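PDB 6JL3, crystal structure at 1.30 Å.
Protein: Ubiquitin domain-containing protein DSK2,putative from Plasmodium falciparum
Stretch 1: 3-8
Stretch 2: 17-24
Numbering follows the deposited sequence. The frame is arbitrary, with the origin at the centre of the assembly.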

# COMPACT_ATOMS: atom_id res chain seq x y z
N MET A 3 9.64 2.07 -14.90
CA MET A 3 8.25 2.45 -15.13
C MET A 3 7.43 2.29 -13.86
O MET A 3 7.62 1.35 -13.09
CB MET A 3 7.64 1.60 -16.24
CG MET A 3 8.17 1.92 -17.63
SD MET A 3 7.06 2.95 -18.61
CE MET A 3 5.74 1.79 -18.95
N VAL A 4 6.51 3.23 -13.66
CA VAL A 4 5.72 3.26 -12.44
C VAL A 4 4.24 3.12 -12.78
O VAL A 4 3.80 3.41 -13.90
CB VAL A 4 5.99 4.52 -11.59
CG1 VAL A 4 7.38 4.46 -10.97
CG2 VAL A 4 5.82 5.78 -12.42
N ILE A 5 3.49 2.66 -11.79
CA ILE A 5 2.04 2.58 -11.82
C ILE A 5 1.51 3.40 -10.65
O ILE A 5 2.19 3.61 -9.65
CB ILE A 5 1.53 1.11 -11.73
CG1 ILE A 5 1.90 0.48 -10.38
CG2 ILE A 5 2.08 0.28 -12.90
CD1 ILE A 5 1.12 -0.79 -10.07
N ASN A 6 0.27 3.86 -10.78
CA ASN A 6 -0.38 4.58 -9.69
C ASN A 6 -1.18 3.62 -8.83
O ASN A 6 -1.91 2.76 -9.34
CB ASN A 6 -1.31 5.66 -10.24
CG ASN A 6 -0.57 6.82 -10.86
OD1 ASN A 6 0.37 7.36 -10.27
ND2 ASN A 6 -0.97 7.21 -12.06
N VAL A 7 -1.05 3.78 -7.52
CA VAL A 7 -1.87 3.07 -6.54
C VAL A 7 -2.43 4.11 -5.58
O VAL A 7 -1.70 4.96 -5.06
CB VAL A 7 -1.08 2.00 -5.78
CG1 VAL A 7 -1.94 1.33 -4.72
CG2 VAL A 7 -0.52 0.97 -6.77
N SER A 8 -3.74 4.05 -5.36
CA SER A 8 -4.42 4.95 -4.45
C SER A 8 -4.70 4.24 -3.14
O SER A 8 -4.91 3.03 -3.10
CB SER A 8 -5.74 5.42 -5.06
OG SER A 8 -5.51 6.20 -6.21
N PHE A 17 -4.64 9.31 -0.57
CA PHE A 17 -3.50 9.76 -1.35
C PHE A 17 -3.21 8.72 -2.43
O PHE A 17 -3.61 7.56 -2.32
CB PHE A 17 -2.24 10.02 -0.49
CG PHE A 17 -1.66 8.79 0.13
CD1 PHE A 17 -2.15 8.30 1.33
CD2 PHE A 17 -0.62 8.10 -0.48
CE1 PHE A 17 -1.63 7.16 1.90
CE2 PHE A 17 -0.09 6.96 0.09
CZ PHE A 17 -0.60 6.49 1.28
N THR A 18 -2.50 9.16 -3.47
CA THR A 18 -2.08 8.30 -4.57
C THR A 18 -0.58 8.43 -4.73
O THR A 18 -0.03 9.53 -4.61
CB THR A 18 -2.78 8.69 -5.88
OG1 THR A 18 -4.20 8.56 -5.73
CG2 THR A 18 -2.31 7.83 -7.05
N VAL A 19 0.09 7.30 -4.97
CA VAL A 19 1.53 7.28 -5.22
C VAL A 19 1.82 6.55 -6.53
O VAL A 19 1.04 5.71 -6.99
CB VAL A 19 2.33 6.64 -4.06
CG1 VAL A 19 2.42 7.60 -2.90
CG2 VAL A 19 1.70 5.31 -3.63
N ALA A 20 2.96 6.88 -7.12
CA ALA A 20 3.47 6.21 -8.31
C ALA A 20 4.63 5.33 -7.87
O ALA A 20 5.63 5.84 -7.36
CB ALA A 20 3.92 7.23 -9.35
N ILE A 21 4.49 4.03 -8.06
CA ILE A 21 5.42 3.05 -7.52
C ILE A 21 5.84 2.07 -8.62
O ILE A 21 5.12 1.85 -9.60
CB ILE A 21 4.78 2.28 -6.34
CG1 ILE A 21 3.52 1.53 -6.79
CG2 ILE A 21 4.44 3.24 -5.22
CD1 ILE A 21 2.98 0.57 -5.75
N GLU A 22 7.01 1.48 -8.44
CA GLU A 22 7.39 0.35 -9.28
C GLU A 22 6.56 -0.86 -8.87
O GLU A 22 6.44 -1.14 -7.68
CB GLU A 22 8.86 0.04 -9.09
CG GLU A 22 9.75 0.98 -9.85
CD GLU A 22 10.33 2.06 -8.96
OE1 GLU A 22 11.00 2.96 -9.51
OE2 GLU A 22 10.12 2.02 -7.73
N PRO A 23 5.97 -1.59 -9.83
CA PRO A 23 5.03 -2.66 -9.45
C PRO A 23 5.67 -3.84 -8.72
O PRO A 23 4.92 -4.64 -8.15
CB PRO A 23 4.42 -3.09 -10.79
CG PRO A 23 5.34 -2.59 -11.84
CD PRO A 23 5.98 -1.34 -11.28
N ASP A 24 6.99 -3.96 -8.72
CA ASP A 24 7.65 -5.11 -8.09
C ASP A 24 8.28 -4.79 -6.74
O ASP A 24 9.01 -5.64 -6.20
CB ASP A 24 8.66 -5.75 -9.04
CG ASP A 24 9.69 -4.76 -9.57
OD1 ASP A 24 9.53 -3.54 -9.36
OD2 ASP A 24 10.65 -5.22 -10.22

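The two stretches lie side by side as antiparallel strands of one sheet. Residues 5-8 pair with residues 18-21, and the strand directions differ by 150°. Together they bury 590 Å² against each other. Two hydrogen-bonded pairs alternate with two non-hydrogen-bonded pairs. In these extended strands successive side chains also alternate between the two faces, so Thr 18, Ala 20, Asn 6 and Ser 8 share one face and Val 19, Ile 21, Ile 5 and Val 7 the other.

Phe 17 contributes mainly backbone. Its CB points away from stretch 1, though the ring comes nearer without touching it. Its carbonyl O sits 3.5 Å from Ser 8 CA in a CA-H...O contact.

Thr 18 faces Ser 8 in a non-hydrogen-bonded pair. The CA atoms of Thr 18 and Ser 8 are only 4.1 Å apart, and this brings their side chains together on the same face. Thr 18 OG1 and Ser 8 OG form a hydrogen bond of 2.7 Å. Both side chains are in the m rotamer, and either hydroxyl could be the donor. The methyl group also meets stretch 1: Thr 18 CG2 lies 4.0 Å from Asn 6 CB.

Val 19 pairs with Val 7 through two backbone hydrogen bonds. Val 19 N donates to Val 7 O at 2.9 Å, and Val 7 N donates to Val 19 O at 2.9 Å. Both are nearly straight. Val 19 O also receives a CA-H...O contact from Asn 6 CA at 3.3 Å. Both valines are buried, on the face opposite Thr 18 and Ser 8.

Ala 20 returns to the Thr 18 face and pairs with Asn 6. No backbone hydrogen bond joins this pair. Instead, Ala 20 CA approaches Ile 5 O at 3.2 Å in a CA-H...O contact. The small methyl group packs against Val 4, with Ala 20 CB 3.9 Å from Val 4 CG2. Asn 6 OD1 is 3.7 Å from Ala 20 CB, a van der Waals contact.

Ile 21 repeats the two-bond pattern with Ile 5. Ile 21 N donates to Ile 5 O at 2.8 Å, and Ile 5 N donates to Ile 21 O at 2.8 Å. Its side chain joins an apolar cluster on the valine face. Ile 21 CD1 reaches Val 7 CG2 at 3.7 Å, while Ile 21 CG1 lies 4.1 Å from Ile 5 CG1.

Beyond the strand, Glu 22 makes looser contacts. Its CB points away, but Glu 22 CG lies 3.9 Å from Met 3 O.

Pro 23 extends the apolar contact: Pro 23 CB is 4.1 Å from Ile 5 CD1. Asp 24 makes no contact with stretch 1.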